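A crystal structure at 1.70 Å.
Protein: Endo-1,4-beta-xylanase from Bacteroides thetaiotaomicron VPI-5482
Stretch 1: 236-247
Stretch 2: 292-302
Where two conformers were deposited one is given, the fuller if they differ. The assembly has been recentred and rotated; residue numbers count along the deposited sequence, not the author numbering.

Stretch 1 (236-247) PLLQGDAATGLV
Stretch 2 (292-302) VVTISGTVIKP

The apolar centre of the contact is built by Leu 237 and Ile 295, whose CA atoms lie 6.0 Å apart and whose CA-to-CB bonds each point toward the opposing stretch. Ile 295 belongs to a strand that includes residues 293-296 and adopts the extended m, t rotamer (chi1 -70°, chi2 170°), which carries its CD1 to 4.0 Å from Leu 237 CB and 4.3 Å from Leu 238 CB. Leu 237 sits in loop at phi/psi -75/-31, with chi1 at -79° and chi2 at 32°, between wells; its CD2 packs 3.7 Å from CG1 of Val 293, a t rotamer whose CA-to-CB bond points sideways. Leu 238 then extends (-151/119) with a t, p side chain. The CA-to-CB bonds of Thr 294 and Ser 296, which alternate with Val 293 and Ile 295 along the strand, point away from stretch 1.

No direct hydrogen bond joins the stretches, and two waters link their backbones instead. Leu 237 O and Ile 295 O are 3.9 Å apart, and both are acceptors, so they cannot bond to each other. Water 2 resolves this by donating to both, at 2.7 Å from Leu 237 O and 3.1 Å from Ile 295 O. Water 1 donates to Leu 237 O at 2.9 Å and accepts from Ile 295 N at 2.9 Å.

Beyond Ile 295 the chain turns a corner at Gly 297 (91/167) and Thr 298 (-65/130), so Val 299 lies on a separate strand segment. In stretch 1, Gly 240 (90/135) leads into a compact turn: Ala 242 to Thr 244 have helical angles, Gly 245 follows at 75/20, and Asp 241 N donates to Leu 246 O at 3.1 Å. A weak bond runs from Gly 245 N to Asp 241 O at 2.8 Å.

This turn meets Val 299, a t rotamer pointing toward it, with the CA atoms of Thr 244 and Val 299 7.5 Å apart; from the Leu 237-Ile 295 pair to this one the two stretches run in broadly the same direction. Leu 246, in the m, t rotamer, brings CD1 to 4.2 Å from Val 299 CG1, forming a second, separate apolar contact. At the polar edge, Asp 241 (-94/123; chi1 -179°, t; chi2 62°) directs its CA-to-CB bond toward stretch 2, and its OD2 lies 3.3 Å from Val 299 CG2, a contact without a donor; that oxygen is instead engaged within its own turn, accepting from Thr 244 OG1 at 2.9 Å and Thr 244 N at 3.2 Å. Thr 244 (chi1 -46°, m) also has its OG1 3.8 Å from Val 299 CB. Its CG2 rests 3.3 Å from CE of Lys 301, whose m, t, t, t chain starts sideways but ends nearer, so that the end of the chain, CE and the adjoining NZ, covers the methyl at the outer margin.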

# COMPACT_ATOMS: atom_id res chain seq x y z
N PRO A 236 -4.30 10.83 -14.24
CA PRO A 236 -4.43 10.22 -12.90
C PRO A 236 -5.80 10.36 -12.21
O PRO A 236 -6.57 11.29 -12.50
CB PRO A 236 -3.36 10.93 -12.11
CG PRO A 236 -3.25 12.30 -12.72
CD PRO A 236 -3.64 12.15 -14.17
N LEU A 237 -6.08 9.42 -11.31
CA LEU A 237 -7.28 9.47 -10.46
C LEU A 237 -7.13 10.49 -9.34
O LEU A 237 -8.13 11.05 -8.90
CB LEU A 237 -7.57 8.11 -9.81
CG LEU A 237 -8.24 6.98 -10.60
CD1 LEU A 237 -7.89 7.00 -12.07
CD2 LEU A 237 -7.96 5.60 -9.93
N LEU A 238 -5.89 10.71 -8.88
CA LEU A 238 -5.60 11.58 -7.74
C LEU A 238 -4.20 12.16 -7.91
O LEU A 238 -3.25 11.42 -7.98
CB LEU A 238 -5.63 10.76 -6.43
CG LEU A 238 -5.20 11.49 -5.13
CD1 LEU A 238 -6.18 12.59 -4.85
CD2 LEU A 238 -5.04 10.54 -3.93
N GLN A 239 -4.09 13.48 -7.98
CA GLN A 239 -2.82 14.20 -8.10
C GLN A 239 -3.03 15.59 -7.44
O GLN A 239 -3.18 16.62 -8.11
CB GLN A 239 -2.36 14.25 -9.56
CG GLN A 239 -0.99 14.89 -9.79
CD GLN A 239 -0.56 14.87 -11.25
OE1 GLN A 239 -1.28 15.35 -12.11
NE2 GLN A 239 0.63 14.34 -11.52
N GLY A 240 -3.12 15.55 -6.12
CA GLY A 240 -3.36 16.72 -5.27
C GLY A 240 -4.86 16.88 -5.09
O GLY A 240 -5.60 16.80 -6.09
N ASP A 241 -5.31 17.13 -3.84
CA ASP A 241 -6.73 17.37 -3.51
C ASP A 241 -6.95 18.87 -3.52
O ASP A 241 -6.28 19.60 -2.78
CB ASP A 241 -7.09 16.84 -2.13
CG ASP A 241 -8.56 17.06 -1.80
OD1 ASP A 241 -9.40 16.50 -2.53
OD2 ASP A 241 -8.85 17.78 -0.82
N ALA A 242 -7.90 19.31 -4.34
CA ALA A 242 -8.15 20.73 -4.56
C ALA A 242 -8.67 21.46 -3.32
O ALA A 242 -8.14 22.52 -2.96
CB ALA A 242 -9.11 20.91 -5.77
N ALA A 243 -9.68 20.89 -2.66
CA ALA A 243 -10.29 21.55 -1.49
C ALA A 243 -9.32 21.81 -0.31
O ALA A 243 -9.28 22.91 0.26
CB ALA A 243 -11.54 20.79 -1.03
N THR A 244 -8.49 20.81 0.00
CA THR A 244 -7.54 20.86 1.12
C THR A 244 -6.17 21.44 0.70
O THR A 244 -5.40 21.92 1.53
CB THR A 244 -7.36 19.43 1.72
OG1 THR A 244 -8.63 18.79 1.90
CG2 THR A 244 -6.64 19.49 3.05
N GLY A 245 -5.86 21.36 -0.60
CA GLY A 245 -4.58 21.82 -1.11
C GLY A 245 -3.46 20.83 -0.75
O GLY A 245 -2.29 21.20 -0.78
N LEU A 246 -3.82 19.57 -0.43
CA LEU A 246 -2.81 18.53 -0.15
C LEU A 246 -2.12 18.22 -1.47
O LEU A 246 -2.79 18.22 -2.50
CB LEU A 246 -3.40 17.25 0.44
CG LEU A 246 -3.99 17.43 1.86
CD1 LEU A 246 -4.81 16.22 2.25
CD2 LEU A 246 -2.92 17.76 2.90
N VAL A 247 -0.80 18.10 -1.43
CA VAL A 247 0.03 17.76 -2.62
C VAL A 247 0.92 16.57 -2.28
O VAL A 247 0.98 16.15 -1.11
CB VAL A 247 0.90 18.94 -3.10
CG1 VAL A 247 -0.01 20.15 -3.50
CG2 VAL A 247 1.98 19.33 -2.07
N VAL A 292 -15.14 1.70 -14.30
CA VAL A 292 -14.31 2.91 -14.18
C VAL A 292 -14.08 3.19 -12.70
O VAL A 292 -15.04 3.27 -11.93
CB VAL A 292 -14.95 4.15 -14.81
CG1 VAL A 292 -13.98 5.37 -14.69
CG2 VAL A 292 -15.30 3.90 -16.26
N VAL A 293 -12.82 3.39 -12.33
CA VAL A 293 -12.45 3.64 -10.92
C VAL A 293 -12.47 5.15 -10.63
O VAL A 293 -12.11 5.96 -11.50
CB VAL A 293 -11.03 3.06 -10.60
CG1 VAL A 293 -10.70 3.18 -9.11
CG2 VAL A 293 -10.94 1.61 -11.01
N THR A 294 -12.90 5.52 -9.42
CA THR A 294 -12.90 6.92 -8.96
C THR A 294 -12.38 7.00 -7.53
O THR A 294 -12.60 6.10 -6.71
CB THR A 294 -14.31 7.64 -8.97
OG1 THR A 294 -15.21 7.01 -8.05
CG2 THR A 294 -14.90 7.63 -10.35
N ILE A 295 -11.59 8.04 -7.29
CA ILE A 295 -11.13 8.42 -5.97
C ILE A 295 -11.69 9.84 -5.89
O ILE A 295 -11.37 10.68 -6.75
CB ILE A 295 -9.61 8.39 -5.83
CG1 ILE A 295 -9.08 6.96 -5.87
CG2 ILE A 295 -9.17 9.05 -4.50
CD1 ILE A 295 -7.54 6.91 -5.99
N SER A 296 -12.53 10.08 -4.89
CA SER A 296 -13.27 11.34 -4.77
C SER A 296 -13.76 11.64 -3.36
O SER A 296 -13.50 10.90 -2.40
CB SER A 296 -14.47 11.27 -5.72
OG SER A 296 -15.38 10.29 -5.27
N GLY A 297 -14.47 12.75 -3.23
CA GLY A 297 -15.08 13.13 -1.97
C GLY A 297 -14.23 14.00 -1.08
O GLY A 297 -13.03 14.19 -1.29
N THR A 298 -14.90 14.55 -0.07
CA THR A 298 -14.26 15.40 0.91
C THR A 298 -13.25 14.54 1.68
O THR A 298 -13.58 13.44 2.12
CB THR A 298 -15.27 16.00 1.91
OG1 THR A 298 -16.38 16.60 1.20
CG2 THR A 298 -14.61 17.05 2.83
N VAL A 299 -12.02 15.04 1.78
CA VAL A 299 -10.95 14.38 2.55
C VAL A 299 -11.24 14.25 4.06
O VAL A 299 -11.59 15.24 4.72
CB VAL A 299 -9.61 15.17 2.36
CG1 VAL A 299 -8.58 14.78 3.40
CG2 VAL A 299 -9.02 14.97 0.93
N ILE A 300 -11.15 13.02 4.59
CA ILE A 300 -11.18 12.80 6.06
C ILE A 300 -9.74 13.08 6.51
O ILE A 300 -8.81 12.42 6.01
CB ILE A 300 -11.54 11.35 6.45
CG1 ILE A 300 -12.94 10.96 5.96
CG2 ILE A 300 -11.39 11.16 7.98
CD1 ILE A 300 -13.29 9.50 6.24
N LYS A 301 -9.59 14.00 7.47
CA LYS A 301 -8.30 14.38 8.04
C LYS A 301 -8.21 13.63 9.34
O LYS A 301 -8.75 14.11 10.35
CB LYS A 301 -8.24 15.89 8.30
CG LYS A 301 -8.16 16.73 7.05
CD LYS A 301 -7.92 18.19 7.41
CE LYS A 301 -7.77 19.04 6.17
NZ LYS A 301 -7.77 20.47 6.54
N PRO A 302 -7.57 12.44 9.35
CA PRO A 302 -7.53 11.69 10.61
C PRO A 302 -6.61 12.31 11.68
O PRO A 302 -5.73 13.12 11.38
CB PRO A 302 -7.04 10.31 10.15
CG PRO A 302 -6.07 10.64 9.09
CD PRO A 302 -6.71 11.80 8.33
O HOH W 1 -10.80 9.93 -9.32
O HOH W 2 -9.04 12.67 -7.00